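Local structure of cellulase (Xanthomonas axonopodis pv. citri, 5HOS) at residues Arg180-Pro191 and Asp219-Glu227; Lys28-Ile39 and Met68-Arg79. The protein probably hydrolyses internal beta-1,4-glucosidic bonds of cellulose, as an endoglucanase of glycosyl hydrolase family 5. All coordinates share one frame; numbering follows the deposited sequence.

How the contacts relate
From the N terminus, contact 2 comes first: it closes the loop in which strand 29-34 leads through helix 57-65 to strand 70-75. Contact 1 opens more than a hundred residues later and closes the unit of strand 188-191, helix 210-213 and strand 224-231. The two loops follow in series, neither nested nor crossed, and the centres of the two contacts lie about 18 Å apart. Both pairs belong to one closed parallel barrel of eight strands, as its first and second and its fifth and sixth members. They meet across it: E227 OE2 forms a salt bridge with R72 NH2 at 3.0 Å, L187 packs on Y29, and one sulfate touches both contacts.

Contact 1. Residues Arg180-Pro191 and Asp219-Glu227; sequences RKTGATNLILVP and DPLNRYAIE. With SO4 (sulfate ion), chain B.
R180 and D219 form a side-on salt bridge that uses both carboxylate oxygens. R180 NE lies 2.8 Å from D219 OD1 while R180 NH2 serves D219 OD2, each meeting a syn lone pair. The guanidinium and carboxylate planes are only 12° apart, and the NE bond is almost straight at 172°. From above the carboxylate plane come two backbone donors, L221 N at 3.0 Å from D219 OD1, an Asx turn, and R223 N at 2.8 Å from D219 OD2, so each oxygen accepts twice. A bend at chi2 (-37°) brings the R180 guanidinium round to N186, whose carbonyl oxygen takes NH1 and NH2 end-on. NH1 also reaches A184 O, and I188 CD1 lies over the centre of one guanidinium face.

The second arginine, R223, is extended instead. R223 NH1 donates to T185 O at 3.0 Å, R223 NE to sulfate O1 at 3.1 Å, and R223 NH2 to sulfate O3 as well as to N150. The sulfate probably comes from the crystallisation liquor.

Along the strands the peptide groups satisfy one another in parallel register: I188 N with R223 O, A225 N with I188 O, V190 N with A225 O at 2.9 Å, and E227 N with V190 O. The carboxylate oxygen E227 OE2 is satisfied outside the pair, by a hydrogen bond with H229 NE2.

Strand 188-191 takes strand 152-155 on its other edge, and strand 224-231 takes 267-273. Helix 165-181 covers I188 and V190 from outside, whereas L189 and A225 turn inward to M299 of strand 298-306.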
loop_
_atom_site.group_PDB
_atom_site.type_symbol
_atom_site.label_atom_id
_atom_site.label_comp_id
_atom_site.label_asym_id
_atom_site.label_seq_id
_atom_site.Cartn_x
_atom_site.Cartn_y
_atom_site.Cartn_z
ATOM N N ARG A 180 16.862 9.054 1.169
ATOM C CA ARG A 180 18.094 8.684 1.883
ATOM C C ARG A 180 19.025 9.857 2.105
ATOM O O ARG A 180 19.727 9.909 3.127
ATOM C CB ARG A 180 18.828 7.525 1.183
ATOM C CG ARG A 180 18.076 6.195 1.156
ATOM C CD ARG A 180 17.291 5.914 2.431
ATOM N NE ARG A 180 16.710 4.576 2.435
ATOM C CZ ARG A 180 15.755 4.174 3.269
ATOM N NH1 ARG A 180 15.268 4.999 4.202
ATOM N NH2 ARG A 180 15.275 2.940 3.167
ATOM N N LYS A 181 19.021 10.817 1.187
ATOM C CA LYS A 181 19.851 12.003 1.361
ATOM C C LYS A 181 19.392 12.845 2.575
ATOM O O LYS A 181 20.209 13.549 3.160
ATOM C CB LYS A 181 19.926 12.828 0.072
ATOM C CG LYS A 181 21.152 13.720 0.006
ATOM C CD LYS A 181 21.423 14.258 -1.387
ATOM C CE LYS A 181 22.774 14.961 -1.420
ATOM N NZ LYS A 181 22.969 15.726 -2.681
ATOM N N THR A 182 18.121 12.725 2.992
ATOM C CA THR A 182 17.654 13.392 4.224
ATOM C C THR A 182 18.200 12.765 5.507
ATOM O O THR A 182 18.123 13.382 6.563
ATOM C CB THR A 182 16.123 13.400 4.392
ATOM O OG1 THR A 182 15.656 12.073 4.680
ATOM C CG2 THR A 182 15.419 13.967 3.168
ATOM N N GLY A 183 18.704 11.537 5.419
ATOM C CA GLY A 183 19.161 10.774 6.582
ATOM C C GLY A 183 18.106 9.839 7.148
ATOM O O GLY A 183 18.388 9.044 8.028
ATOM N N ALA A 184 16.885 9.909 6.623
ATOM C CA ALA A 184 15.799 9.064 7.086
ATOM C C ALA A 184 16.089 7.591 6.827
ATOM O O ALA A 184 16.450 7.208 5.709
ATOM C CB ALA A 184 14.510 9.463 6.391
ATOM N N THR A 185 15.932 6.782 7.872
ATOM C CA THR A 185 16.206 5.352 7.827
ATOM C C THR A 185 14.967 4.476 7.709
ATOM O O THR A 185 15.063 3.257 7.827
ATOM C CB THR A 185 16.951 4.924 9.098
ATOM O OG1 THR A 185 16.154 5.274 10.238
ATOM C CG2 THR A 185 18.289 5.618 9.179
ATOM N N ASN A 186 13.818 5.088 7.441
ATOM C CA ASN A 186 12.563 4.368 7.364
ATOM C C ASN A 186 12.536 3.312 6.272
ATOM O O ASN A 186 13.217 3.424 5.248
ATOM C CB ASN A 186 11.407 5.324 7.081
ATOM C CG ASN A 186 11.405 6.534 7.997
ATOM O OD1 ASN A 186 12.331 7.346 7.956
ATOM N ND2 ASN A 186 10.376 6.677 8.783
ATOM N N LEU A 187 11.708 2.306 6.492
ATOM C CA LEU A 187 11.407 1.344 5.463
ATOM C C LEU A 187 10.660 2.037 4.330
ATOM O O LEU A 187 9.737 2.829 4.581
ATOM C CB LEU A 187 10.548 0.234 6.026
ATOM C CG LEU A 187 9.985 -0.762 5.025
ATOM C CD1 LEU A 187 11.096 -1.627 4.438
ATOM C CD2 LEU A 187 8.897 -1.572 5.694
ATOM N N ILE A 188 11.062 1.718 3.099
ATOM C CA ILE A 188 10.410 2.228 1.905
ATOM C C ILE A 188 9.763 1.072 1.144
ATOM O O ILE A 188 10.389 0.061 0.918
ATOM C CB ILE A 188 11.400 2.967 0.966
ATOM C CG1 ILE A 188 12.024 4.167 1.677
ATOM C CG2 ILE A 188 10.680 3.423 -0.304
ATOM C CD1 ILE A 188 13.233 4.742 0.972
ATOM N N LEU A 189 8.505 1.249 0.730
ATOM C CA LEU A 189 7.822 0.307 -0.141
ATOM C C LEU A 189 7.802 0.874 -1.564
ATOM O O LEU A 189 7.289 1.983 -1.799
ATOM C CB LEU A 189 6.405 0.030 0.363
ATOM C CG LEU A 189 6.267 -0.507 1.792
ATOM C CD1 LEU A 189 4.806 -0.776 2.101
ATOM C CD2 LEU A 189 7.098 -1.751 2.035
ATOM N N VAL A 190 8.370 0.102 -2.494
ATOM C CA VAL A 190 8.632 0.540 -3.877
ATOM C C VAL A 190 7.762 -0.286 -4.822
ATOM O O VAL A 190 7.950 -1.501 -4.935
ATOM C CB VAL A 190 10.109 0.309 -4.267
ATOM C CG1 VAL A 190 10.409 0.932 -5.627
ATOM C CG2 VAL A 190 11.039 0.884 -3.210
ATOM N N PRO A 191 6.787 0.344 -5.490
ATOM C CA PRO A 191 5.951 -0.397 -6.424
ATOM C C PRO A 191 6.590 -0.458 -7.813
ATOM O O PRO A 191 7.464 0.345 -8.124
ATOM C CB PRO A 191 4.697 0.458 -6.486
ATOM C CG PRO A 191 5.236 1.853 -6.382
ATOM C CD PRO A 191 6.477 1.784 -5.520
ATOM N N ASP A 219 18.817 0.866 -3.042
ATOM C CA ASP A 219 18.522 1.723 -1.903
ATOM C C ASP A 219 19.851 2.002 -1.219
ATOM O O ASP A 219 20.473 1.060 -0.733
ATOM C CB ASP A 219 17.574 1.000 -0.936
ATOM C CG ASP A 219 17.234 1.822 0.301
ATOM O OD1 ASP A 219 17.812 2.914 0.522
ATOM O OD2 ASP A 219 16.377 1.358 1.088
ATOM N N PRO A 220 20.276 3.283 -1.147
ATOM C CA PRO A 220 21.523 3.610 -0.411
ATOM C C PRO A 220 21.641 3.088 1.035
ATOM O O PRO A 220 22.765 2.902 1.506
ATOM C CB PRO A 220 21.547 5.141 -0.426
ATOM C CG PRO A 220 20.845 5.498 -1.696
ATOM C CD PRO A 220 19.743 4.468 -1.848
ATOM N N LEU A 221 20.519 2.873 1.730
ATOM C CA LEU A 221 20.527 2.262 3.076
ATOM C C LEU A 221 20.035 0.806 3.112
ATOM O O LEU A 221 19.979 0.201 4.169
ATOM C CB LEU A 221 19.700 3.109 4.058
ATOM C CG LEU A 221 20.107 4.568 4.301
ATOM C CD1 LEU A 221 19.284 5.166 5.431
ATOM C CD2 LEU A 221 21.586 4.719 4.628
ATOM N N ASN A 222 19.693 0.240 1.963
ATOM C CA ASN A 222 19.238 -1.141 1.866
ATOM C C ASN A 222 18.127 -1.518 2.863
ATOM O O ASN A 222 18.222 -2.511 3.563
ATOM C CB ASN A 222 20.428 -2.097 1.982
ATOM C CG ASN A 222 20.129 -3.475 1.413
ATOM O OD1 ASN A 222 19.190 -3.655 0.629
ATOM N ND2 ASN A 222 20.927 -4.452 1.800
ATOM N N ARG A 223 17.066 -0.711 2.907
ATOM C CA ARG A 223 15.913 -1.004 3.751
ATOM C C ARG A 223 14.626 -0.690 3.005
ATOM O O ARG A 223 14.008 0.365 3.203
ATOM C CB ARG A 223 15.968 -0.239 5.070
ATOM C CG ARG A 223 15.049 -0.873 6.104
ATOM C CD ARG A 223 14.670 0.070 7.221
ATOM N NE ARG A 223 13.643 -0.517 8.077
ATOM C CZ ARG A 223 13.091 0.096 9.123
ATOM N NH1 ARG A 223 13.466 1.330 9.469
ATOM N NH2 ARG A 223 12.158 -0.529 9.831
ATOM N N TYR A 224 14.240 -1.625 2.150
ATOM C CA TYR A 224 13.066 -1.461 1.294
ATOM C C TYR A 224 12.455 -2.803 0.955
ATOM O O TYR A 224 13.051 -3.851 1.194
ATOM C CB TYR A 224 13.454 -0.712 0.014
ATOM C CG TYR A 224 14.273 -1.516 -0.982
ATOM C CD1 TYR A 224 15.635 -1.758 -0.779
ATOM C CD2 TYR A 224 13.687 -2.029 -2.131
ATOM C CE1 TYR A 224 16.381 -2.485 -1.704
ATOM C CE2 TYR A 224 14.418 -2.751 -3.053
ATOM C CZ TYR A 224 15.764 -2.984 -2.836
ATOM O OH TYR A 224 16.459 -3.705 -3.777
ATOM N N ALA A 225 11.242 -2.762 0.418
ATOM C CA ALA A 225 10.606 -3.939 -0.144
ATOM C C ALA A 225 9.867 -3.518 -1.394
ATOM O O ALA A 225 9.515 -2.352 -1.545
ATOM C CB ALA A 225 9.648 -4.578 0.853
ATOM N N ILE A 226 9.670 -4.481 -2.286
ATOM C CA ILE A 226 8.899 -4.277 -3.503
ATOM C C ILE A 226 7.433 -4.466 -3.149
ATOM O O ILE A 226 7.042 -5.499 -2.608
ATOM C CB ILE A 226 9.306 -5.277 -4.607
ATOM C CG1 ILE A 226 10.811 -5.178 -4.909
ATOM C CG2 ILE A 226 8.473 -5.062 -5.869
ATOM C CD1 ILE A 226 11.292 -3.796 -5.312
ATOM N N GLU A 227 6.626 -3.472 -3.481
ATOM C CA GLU A 227 5.202 -3.489 -3.187
ATOM C C GLU A 227 4.476 -4.072 -4.376
ATOM O O GLU A 227 4.647 -3.591 -5.490
ATOM C CB GLU A 227 4.698 -2.077 -2.923
ATOM C CG GLU A 227 3.178 -1.984 -2.798
ATOM C CD GLU A 227 2.677 -0.641 -2.323
ATOM O OE1 GLU A 227 3.424 0.067 -1.649
ATOM O OE2 GLU A 227 1.508 -0.299 -2.611
HETATM S S SO4 B . 12.096 -4.028 8.086
HETATM O O1 SO4 B . 13.019 -3.375 7.122
HETATM O O2 SO4 B . 12.886 -4.590 9.205
HETATM O O3 SO4 B . 11.140 -3.036 8.606
HETATM O O4 SO4 B . 11.387 -5.139 7.421
HETATM O O HOH W 1 13.843 3.963 11.090
HETATM O O HOH W 2 4.478 2.424 -2.770
#

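Contact 2. Residues Lys28-Ile39 and Met68-Arg79. With SO4 (sulfate ion), chain B.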
loop_
_atom_site.group_PDB
_atom_site.type_symbol
_atom_site.label_atom_id
_atom_site.label_comp_id
_atom_site.label_asym_id
_atom_site.label_seq_id
_atom_site.Cartn_x
_atom_site.Cartn_y
_atom_site.Cartn_z
ATOM N N LYS A 28 6.929 -9.740 9.023
ATOM C CA LYS A 28 6.946 -8.773 10.123
ATOM C C LYS A 28 5.640 -7.986 10.246
ATOM O O LYS A 28 5.227 -7.647 11.356
ATOM C CB LYS A 28 8.125 -7.810 9.927
ATOM C CG LYS A 28 8.266 -6.734 10.992
ATOM C CD LYS A 28 9.607 -6.030 10.879
ATOM C CE LYS A 28 9.758 -4.936 11.920
ATOM N NZ LYS A 28 11.097 -4.296 11.832
ATOM N N TYR A 29 4.997 -7.682 9.121
ATOM C CA TYR A 29 3.850 -6.771 9.108
ATOM C C TYR A 29 2.583 -7.466 8.624
ATOM O O TYR A 29 2.599 -8.147 7.600
ATOM C CB TYR A 29 4.151 -5.574 8.212
ATOM C CG TYR A 29 5.402 -4.796 8.584
ATOM C CD1 TYR A 29 5.379 -3.851 9.595
ATOM C CD2 TYR A 29 6.604 -4.996 7.903
ATOM C CE1 TYR A 29 6.514 -3.138 9.939
ATOM C CE2 TYR A 29 7.746 -4.283 8.233
ATOM C CZ TYR A 29 7.691 -3.357 9.254
ATOM O OH TYR A 29 8.794 -2.627 9.591
ATOM N N ALA A 30 1.490 -7.285 9.366
ATOM C CA ALA A 30 0.178 -7.801 8.983
ATOM C C ALA A 30 -0.846 -6.743 9.323
ATOM O O ALA A 30 -0.940 -6.313 10.474
ATOM C CB ALA A 30 -0.137 -9.072 9.731
ATOM N N GLY A 31 -1.624 -6.322 8.341
ATOM C CA GLY A 31 -2.550 -5.254 8.604
ATOM C C GLY A 31 -3.610 -5.008 7.572
ATOM O O GLY A 31 -4.003 -5.912 6.825
ATOM N N VAL A 32 -4.062 -3.764 7.549
ATOM C CA VAL A 32 -5.261 -3.394 6.833
ATOM C C VAL A 32 -5.136 -1.977 6.278
ATOM O O VAL A 32 -4.521 -1.104 6.895
ATOM C CB VAL A 32 -6.487 -3.521 7.764
ATOM C CG1 VAL A 32 -6.435 -2.506 8.903
ATOM C CG2 VAL A 32 -7.785 -3.410 6.978
ATOM N N ASN A 33 -5.718 -1.767 5.105
ATOM C CA ASN A 33 -5.869 -0.433 4.543
ATOM C C ASN A 33 -7.053 0.258 5.202
ATOM O O ASN A 33 -8.150 -0.299 5.225
ATOM C CB ASN A 33 -6.114 -0.493 3.035
ATOM C CG ASN A 33 -4.854 -0.747 2.252
ATOM O OD1 ASN A 33 -4.203 0.199 1.805
ATOM N ND2 ASN A 33 -4.515 -2.025 2.052
ATOM N N LEU A 34 -6.830 1.453 5.745
ATOM C CA LEU A 34 -7.920 2.290 6.238
ATOM C C LEU A 34 -8.173 3.366 5.205
ATOM O O LEU A 34 -7.480 4.389 5.164
ATOM C CB LEU A 34 -7.599 2.890 7.613
ATOM C CG LEU A 34 -7.418 1.905 8.764
ATOM C CD1 LEU A 34 -7.267 2.668 10.075
ATOM C CD2 LEU A 34 -8.572 0.919 8.862
ATOM N N SER A 35 -9.151 3.092 4.346
ATOM C CA SER A 35 -9.525 3.979 3.265
ATOM C C SER A 35 -10.400 5.097 3.806
ATOM O O SER A 35 -11.238 4.859 4.670
ATOM C CB SER A 35 -10.303 3.208 2.192
ATOM O OG SER A 35 -10.764 4.088 1.193
ATOM N N GLY A 36 -10.224 6.300 3.268
ATOM C CA GLY A 36 -11.017 7.456 3.684
ATOM C C GLY A 36 -10.419 8.809 3.357
ATOM O O GLY A 36 -11.146 9.719 3.004
ATOM N N ALA A 37 -9.101 8.962 3.496
ATOM C CA ALA A 37 -8.448 10.261 3.268
ATOM C C ALA A 37 -8.160 10.538 1.782
ATOM O O ALA A 37 -7.921 11.687 1.400
ATOM C CB ALA A 37 -7.162 10.361 4.090
ATOM N N GLU A 38 -8.207 9.487 0.958
ATOM C CA GLU A 38 -7.895 9.561 -0.467
ATOM C C GLU A 38 -9.118 9.750 -1.370
ATOM O O GLU A 38 -8.961 10.035 -2.562
ATOM C CB GLU A 38 -7.129 8.298 -0.902
ATOM C CG GLU A 38 -7.949 7.055 -1.269
ATOM C CD GLU A 38 -8.532 6.279 -0.089
ATOM O OE1 GLU A 38 -8.541 6.770 1.069
ATOM O OE2 GLU A 38 -9.001 5.150 -0.326
ATOM N N ILE A 39 -10.313 9.583 -0.812
ATOM C CA ILE A 39 -11.541 9.495 -1.623
ATOM C C ILE A 39 -12.029 10.845 -2.144
ATOM O O ILE A 39 -11.559 11.904 -1.704
ATOM C CB ILE A 39 -12.685 8.744 -0.891
ATOM C CG1 ILE A 39 -13.255 9.568 0.268
ATOM C CG2 ILE A 39 -12.207 7.368 -0.423
ATOM C CD1 ILE A 39 -14.400 8.903 0.987
ATOM N N MET A 68 -3.489 -7.410 14.270
ATOM C CA MET A 68 -2.809 -6.705 13.182
ATOM C C MET A 68 -1.878 -5.683 13.790
ATOM O O MET A 68 -2.201 -5.087 14.819
ATOM C CB MET A 68 -3.818 -6.013 12.268
ATOM C CG MET A 68 -4.505 -6.990 11.355
ATOM S SD MET A 68 -5.912 -6.278 10.516
ATOM C CE MET A 68 -6.364 -7.662 9.464
ATOM N N ASN A 69 -0.724 -5.484 13.163
ATOM C CA ASN A 69 0.218 -4.464 13.612
ATOM C C ASN A 69 0.464 -3.330 12.619
ATOM O O ASN A 69 1.330 -2.504 12.858
ATOM C CB ASN A 69 1.549 -5.106 14.029
ATOM C CG ASN A 69 2.349 -5.639 12.848
ATOM O OD1 ASN A 69 1.860 -5.698 11.728
ATOM N ND2 ASN A 69 3.590 -6.025 13.104
ATOM N N THR A 70 -0.289 -3.275 11.522
ATOM C CA THR A 70 -0.020 -2.309 10.450
ATOM C C THR A 70 -1.310 -1.722 9.886
ATOM O O THR A 70 -2.283 -2.432 9.689
ATOM C CB THR A 70 0.798 -2.973 9.321
ATOM O OG1 THR A 70 2.017 -3.499 9.870
ATOM C CG2 THR A 70 1.145 -1.986 8.211
ATOM N N VAL A 71 -1.295 -0.411 9.664
ATOM C CA VAL A 71 -2.327 0.297 8.920
ATOM C C VAL A 71 -1.658 0.882 7.687
ATOM O O VAL A 71 -0.640 1.564 7.798
ATOM C CB VAL A 71 -2.960 1.425 9.770
ATOM C CG1 VAL A 71 -3.717 2.432 8.911
ATOM C CG2 VAL A 71 -3.868 0.810 10.828
ATOM N N ARG A 72 -2.218 0.610 6.514
ATOM C CA ARG A 72 -1.837 1.352 5.323
ATOM C C ARG A 72 -2.831 2.484 5.213
ATOM O O ARG A 72 -4.056 2.255 5.222
ATOM C CB ARG A 72 -1.817 0.479 4.067
ATOM C CG ARG A 72 -1.387 1.198 2.789
ATOM C CD ARG A 72 -0.985 0.178 1.740
ATOM N NE ARG A 72 -0.588 0.704 0.436
ATOM C CZ ARG A 72 -1.390 0.886 -0.620
ATOM N NH1 ARG A 72 -2.705 0.654 -0.556
ATOM N NH2 ARG A 72 -0.867 1.309 -1.768
ATOM N N LEU A 73 -2.302 3.700 5.136
ATOM C CA LEU A 73 -3.113 4.909 5.135
ATOM C C LEU A 73 -2.989 5.657 3.808
ATOM O O LEU A 73 -2.028 6.399 3.600
ATOM C CB LEU A 73 -2.682 5.800 6.298
ATOM C CG LEU A 73 -3.503 7.063 6.533
ATOM C CD1 LEU A 73 -4.845 6.706 7.150
ATOM C CD2 LEU A 73 -2.727 8.036 7.409
ATOM N N PRO A 74 -3.961 5.456 2.899
ATOM C CA PRO A 74 -3.991 6.224 1.676
ATOM C C PRO A 74 -4.253 7.705 1.944
ATOM O O PRO A 74 -5.180 8.039 2.693
ATOM C CB PRO A 74 -5.177 5.628 0.914
ATOM C CG PRO A 74 -5.320 4.257 1.424
ATOM C CD PRO A 74 -4.998 4.400 2.885
ATOM N N ILE A 75 -3.419 8.558 1.352
ATOM C CA ILE A 75 -3.593 10.008 1.367
ATOM C C ILE A 75 -3.457 10.518 -0.055
ATOM O O ILE A 75 -2.850 9.847 -0.894
ATOM C CB ILE A 75 -2.600 10.718 2.312
ATOM C CG1 ILE A 75 -1.135 10.569 1.861
ATOM C CG2 ILE A 75 -2.757 10.176 3.722
ATOM C CD1 ILE A 75 -0.615 11.674 0.976
ATOM N N LEU A 76 -4.046 11.683 -0.326
ATOM C CA LEU A 76 -3.955 12.311 -1.642
ATOM C C LEU A 76 -2.824 13.302 -1.681
ATOM O O LEU A 76 -2.802 14.237 -0.879
ATOM C CB LEU A 76 -5.232 13.075 -1.995
ATOM C CG LEU A 76 -6.343 12.434 -2.806
ATOM C CD1 LEU A 76 -7.241 13.551 -3.319
ATOM C CD2 LEU A 76 -5.840 11.589 -3.961
ATOM N N TRP A 77 -1.915 13.131 -2.638
ATOM C CA TRP A 77 -0.782 14.047 -2.833
ATOM C C TRP A 77 -1.247 15.514 -2.803
ATOM O O TRP A 77 -0.677 16.338 -2.098
ATOM C CB TRP A 77 -0.090 13.740 -4.170
ATOM C CG TRP A 77 1.223 14.441 -4.436
ATOM C CD1 TRP A 77 1.788 15.476 -3.737
ATOM C CD2 TRP A 77 2.108 14.179 -5.525
ATOM N NE1 TRP A 77 2.967 15.857 -4.314
ATOM C CE2 TRP A 77 3.187 15.082 -5.419
ATOM C CE3 TRP A 77 2.089 13.266 -6.589
ATOM C CZ2 TRP A 77 4.256 15.090 -6.329
ATOM C CZ3 TRP A 77 3.162 13.279 -7.504
ATOM C CH2 TRP A 77 4.216 14.184 -7.367
ATOM N N GLU A 78 -2.303 15.816 -3.548
ATOM C CA GLU A 78 -2.748 17.195 -3.720
ATOM C C GLU A 78 -3.320 17.813 -2.447
ATOM O O GLU A 78 -3.282 19.041 -2.286
ATOM C CB GLU A 78 -3.778 17.293 -4.848
ATOM C CG GLU A 78 -3.207 16.903 -6.207
ATOM C CD GLU A 78 -3.330 15.425 -6.548
ATOM O OE1 GLU A 78 -3.702 14.596 -5.683
ATOM O OE2 GLU A 78 -3.034 15.087 -7.713
ATOM N N ARG A 79 -3.852 16.980 -1.557
ATOM C CA ARG A 79 -4.300 17.447 -0.242
ATOM C C ARG A 79 -3.117 17.717 0.687
ATOM O O ARG A 79 -3.131 18.676 1.446
ATOM C CB ARG A 79 -5.254 16.442 0.387
ATOM C CG ARG A 79 -6.544 16.297 -0.404
ATOM C CD ARG A 79 -7.597 15.495 0.329
ATOM N NE ARG A 79 -8.871 15.592 -0.400
ATOM C CZ ARG A 79 -9.673 14.589 -0.747
ATOM N NH1 ARG A 79 -9.427 13.322 -0.406
ATOM N NH2 ARG A 79 -10.788 14.872 -1.429
HETATM S S SO4 B . 12.096 -4.028 8.086
HETATM O O1 SO4 B . 13.019 -3.375 7.122
HETATM O O2 SO4 B . 12.886 -4.590 9.205
HETATM O O3 SO4 B . 11.140 -3.036 8.606
HETATM O O4 SO4 B . 11.387 -5.139 7.421
HETATM O O HOH W 3 -7.113 7.004 4.269
HETATM O O HOH W 4 -5.473 13.059 1.722
#
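N69 folds its amide back onto the start of strand 29-34. N69 CG sits between the backbone N and the carbonyl carbon (chi1 71°), which places N69 ND2 2.9 Å from K28 O and leaves OD1 to accept A30 N at the same time. T70 OG1 reaches that OD1 from the opposite face of the amide, and its hydroxyl also lies at the edge of the Y29 ring. At the far end of this ring Y29 OH donates to sulfate O3 at 2.6 Å, while K28 CG covers one ring face and K28 NZ reaches sulfate O2.

Further along, N33 and R72 run side by side. R72 is extended from CG to NE, and a turn at chi4 (-93°) sets its guanidinium plane 80° from the N33 amide, with R72 NH1 2.8 Å from N33 OD1. That NH1 has a second partner in E271, and N33 ND2 is held by the carbonyls of A270 and W303. On the other face L34 crosses V71 at about a right angle, L34 CG to V71 CG1 at 3.7 Å.

Beyond the end of strand 29-34, E38 adopts a curled form, bent at chi2. Its carboxylate thereby turns back to S35 OG and G36 N, and its flank lies against P74, E38 CD to P74 CB at 3.6 Å. R79 NH1 and NH2 both grip I39 O end-on, R79 NH1 also donating to A37 O at 2.9 Å.

Backbone bonds such as R72 N to V32 O and L34 N to R72 O establish a parallel pair. With helix 57-65 it makes the opening beta-alpha-beta unit of a TIM barrel, the (beta/alpha)8 fold of family 5 glycosidases.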